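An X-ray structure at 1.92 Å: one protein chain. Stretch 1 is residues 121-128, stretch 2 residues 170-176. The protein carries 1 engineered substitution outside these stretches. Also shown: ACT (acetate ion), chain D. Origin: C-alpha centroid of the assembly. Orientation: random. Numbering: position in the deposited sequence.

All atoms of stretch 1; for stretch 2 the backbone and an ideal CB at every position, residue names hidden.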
# COMPACT_ATOMS: atom_id res chain seq x y z
N PRO A 121 -1.53 -18.85 10.14
CA PRO A 121 -0.07 -18.92 10.28
C PRO A 121 0.64 -17.83 9.47
O PRO A 121 0.08 -17.28 8.53
CB PRO A 121 0.26 -20.31 9.70
CG PRO A 121 -0.98 -21.11 9.94
CD PRO A 121 -2.12 -20.14 9.73
N SER A 122 1.87 -17.51 9.86
CA SER A 122 2.66 -16.53 9.12
C SER A 122 2.89 -17.02 7.69
O SER A 122 2.73 -18.21 7.40
CB SER A 122 4.02 -16.40 9.79
OG SER A 122 4.74 -17.62 9.64
N ALA A 123 3.27 -16.09 6.81
CA ALA A 123 3.59 -16.41 5.42
C ALA A 123 4.62 -17.52 5.33
O ALA A 123 4.53 -18.42 4.50
CB ALA A 123 4.12 -15.16 4.71
N ARG A 124 5.64 -17.44 6.18
CA ARG A 124 6.70 -18.43 6.17
C ARG A 124 6.20 -19.82 6.56
O ARG A 124 6.58 -20.83 5.95
CB ARG A 124 7.83 -17.99 7.11
CG ARG A 124 8.91 -19.04 7.28
CD ARG A 124 10.01 -18.52 8.17
NE ARG A 124 10.82 -17.51 7.49
CZ ARG A 124 11.74 -16.76 8.09
NH1 ARG A 124 11.94 -16.88 9.39
NH2 ARG A 124 12.45 -15.89 7.39
N GLU A 125 5.36 -19.87 7.59
CA GLU A 125 4.80 -21.14 8.02
C GLU A 125 3.85 -21.73 6.96
O GLU A 125 3.80 -22.94 6.76
CB GLU A 125 4.09 -20.98 9.37
CG GLU A 125 3.66 -22.29 10.04
CD GLU A 125 4.82 -23.11 10.63
OE1 GLU A 125 6.00 -22.86 10.28
OE2 GLU A 125 4.55 -24.02 11.45
N LEU A 126 3.12 -20.87 6.27
CA LEU A 126 2.25 -21.35 5.19
C LEU A 126 3.08 -22.04 4.11
O LEU A 126 2.72 -23.12 3.63
CB LEU A 126 1.47 -20.20 4.58
CG LEU A 126 0.34 -19.60 5.43
CD1 LEU A 126 -0.36 -18.51 4.64
CD2 LEU A 126 -0.65 -20.70 5.84
N ALA A 127 4.20 -21.42 3.75
CA ALA A 127 5.02 -21.97 2.68
C ALA A 127 5.62 -23.30 3.10
O ALA A 127 5.90 -24.16 2.26
CB ALA A 127 6.09 -20.98 2.26
N ARG A 128 5.80 -23.49 4.40
CA ARG A 128 6.44 -24.71 4.91
C ARG A 128 5.47 -25.86 5.09
O ARG A 128 5.88 -27.02 5.09
CB ARG A 128 7.13 -24.43 6.24
CG ARG A 128 8.31 -23.49 6.11
CD ARG A 128 8.97 -23.19 7.45
NE ARG A 128 10.30 -22.64 7.22
CZ ARG A 128 11.07 -22.09 8.16
NH1 ARG A 128 12.27 -21.63 7.84
NH2 ARG A 128 10.63 -22.01 9.41
N UNK A 170 10.88 -7.97 8.58
CA UNK A 170 10.21 -8.81 7.60
C UNK A 170 10.10 -10.22 8.18
O UNK A 170 9.02 -10.63 8.60
CB UNK A 170 10.96 -8.81 6.27
N UNK A 171 11.22 -10.94 8.26
CA UNK A 171 11.24 -12.22 8.93
C UNK A 171 10.15 -13.17 8.45
O UNK A 171 10.00 -13.36 7.24
CB UNK A 171 11.11 -12.01 10.44
N UNK A 172 9.37 -13.74 9.37
CA UNK A 172 8.35 -14.72 8.97
C UNK A 172 7.18 -14.15 8.15
O UNK A 172 6.27 -14.89 7.75
CB UNK A 172 7.79 -15.39 10.23
N UNK A 173 7.21 -12.84 7.89
CA UNK A 173 6.23 -12.23 7.00
C UNK A 173 6.55 -12.55 5.54
O UNK A 173 5.74 -12.30 4.65
CB UNK A 173 6.19 -10.72 7.21
N UNK A 174 7.73 -13.09 5.30
CA UNK A 174 8.15 -13.46 3.95
C UNK A 174 7.86 -14.93 3.66
O UNK A 174 8.06 -15.78 4.52
CB UNK A 174 9.64 -13.17 3.76
N UNK A 175 7.40 -15.22 2.44
CA UNK A 175 7.11 -16.60 2.05
C UNK A 175 8.37 -17.44 1.83
O UNK A 175 8.27 -18.65 1.72
CB UNK A 175 6.27 -16.61 0.77
N UNK A 176 9.54 -16.82 1.75
CA UNK A 176 10.75 -17.62 1.65
C UNK A 176 12.00 -16.87 1.22
O UNK A 176 11.96 -15.67 0.94
CB UNK A 176 10.51 -18.77 0.67
C ACT D . 7.04 -2.42 6.71
O ACT D . 6.30 -1.41 6.63
OXT ACT D . 6.63 -3.34 7.45
CH3 ACT D . 8.36 -2.53 6.00

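Position 170 offers little evidence: nothing of stretch 1 lies within 5.5 Å of its ideal CB, so phi/psi of -96/-72° leaves many side chains possible. It is I170, which makes no contact with stretch 1.

At position 171 the backbone is more telling. A phi of 52° with psi of -129° by itself favours glycine. The residue is G171, and its O lies over one face of the R124 guanidinium, 3.5 Å from R124 NH2.

Position 172 faces the start of the helix. Its O accepts from R124 N (3.1 Å, N-H...O angle 159°), a bond any residue could supply, since the acceptor is a backbone O. CA-to-CB points sideways, and the ideal CB lies 3.8 Å from S122 OG and 4.1 Å from R124 CB. A short polar side chain, such as Asp, Asn, Ser or Thr, would suit the place. It is D172, with chi1 at 68° (p): its CG packs 3.7 Å from S122 CB, and OD2 accepts from a water (2.6 Å to the water O) that also hydrogen-bonds S122 OG (3.1 Å). That OG meanwhile caps the helix, accepting from E125 N at 3.1 Å.

At 173, CA-to-CB points away and no stretch 1 atom comes within 5.5 Å of the ideal CB, leaving room for a long side chain; the visible acetate, farther out, makes a basic one attractive. R173 fits: its NH1 donates to ACT OXT (2.8 Å), while its backbone O touches A123 CB (3.3 Å).

CB also points away at 174, 5.3 Å from R124 NH2, so small or polar residues are plausible. S174 turns its OG back to accept from the N of position 176 (3.0 Å). Its backbone O accepts from a water (3.0 Å to the water O) that in turn accepts from R124 NE (2.9 Å).

Position 175 is the nearest in register, its CA 4.5 Å from that of R124. CB points away, yet A123, L126 and A127 present an apolar surface that a long hydrophobic side chain, Leu, Met or an aromatic, could reach by bending back. F175 does so with chi1 at -74° (m). A123 CB stands 3.5 Å from the ring centroid and 5° off its normal, a CH-pi contact; L126 CD1 (4.4 Å from F175 CE1) and A127 CB (4.4 Å from F175 CD1) lie at the edge.

Phi/psi of 166/177° at 176 would jam a CB against the preceding carbonyl O, which calls for glycine: G176.

Stretch 2 (170-176) IGDRSFG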
# COMPACT_ATOMS: atom_id res chain seq x y z
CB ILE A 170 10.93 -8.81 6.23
CG1 ILE A 170 11.06 -7.38 5.70
CG2 ILE A 170 10.17 -9.66 5.23
CD1 ILE A 170 9.72 -6.64 5.63
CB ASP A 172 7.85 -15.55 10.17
CG ASP A 172 7.05 -14.74 11.18
OD1 ASP A 172 6.68 -13.58 10.91
OD2 ASP A 172 6.78 -15.29 12.28
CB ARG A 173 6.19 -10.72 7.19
CG ARG A 173 5.75 -10.25 8.56
CD ARG A 173 6.07 -8.76 8.72
NE ARG A 173 5.27 -7.92 7.81
CZ ARG A 173 5.56 -6.66 7.52
NH1 ARG A 173 6.64 -6.09 8.03
NH2 ARG A 173 4.76 -5.96 6.71
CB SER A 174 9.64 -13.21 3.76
OG SER A 174 10.14 -13.98 2.66
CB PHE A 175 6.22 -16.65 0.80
CG PHE A 175 4.79 -16.29 1.06
CD1 PHE A 175 3.91 -17.23 1.59
CD2 PHE A 175 4.32 -15.01 0.80
CE1 PHE A 175 2.58 -16.90 1.84
CE2 PHE A 175 3.00 -14.67 1.05
CZ PHE A 175 2.13 -15.62 1.58
O HOH W 1 6.59 -17.90 12.16
O HOH W 2 10.91 -16.62 4.77
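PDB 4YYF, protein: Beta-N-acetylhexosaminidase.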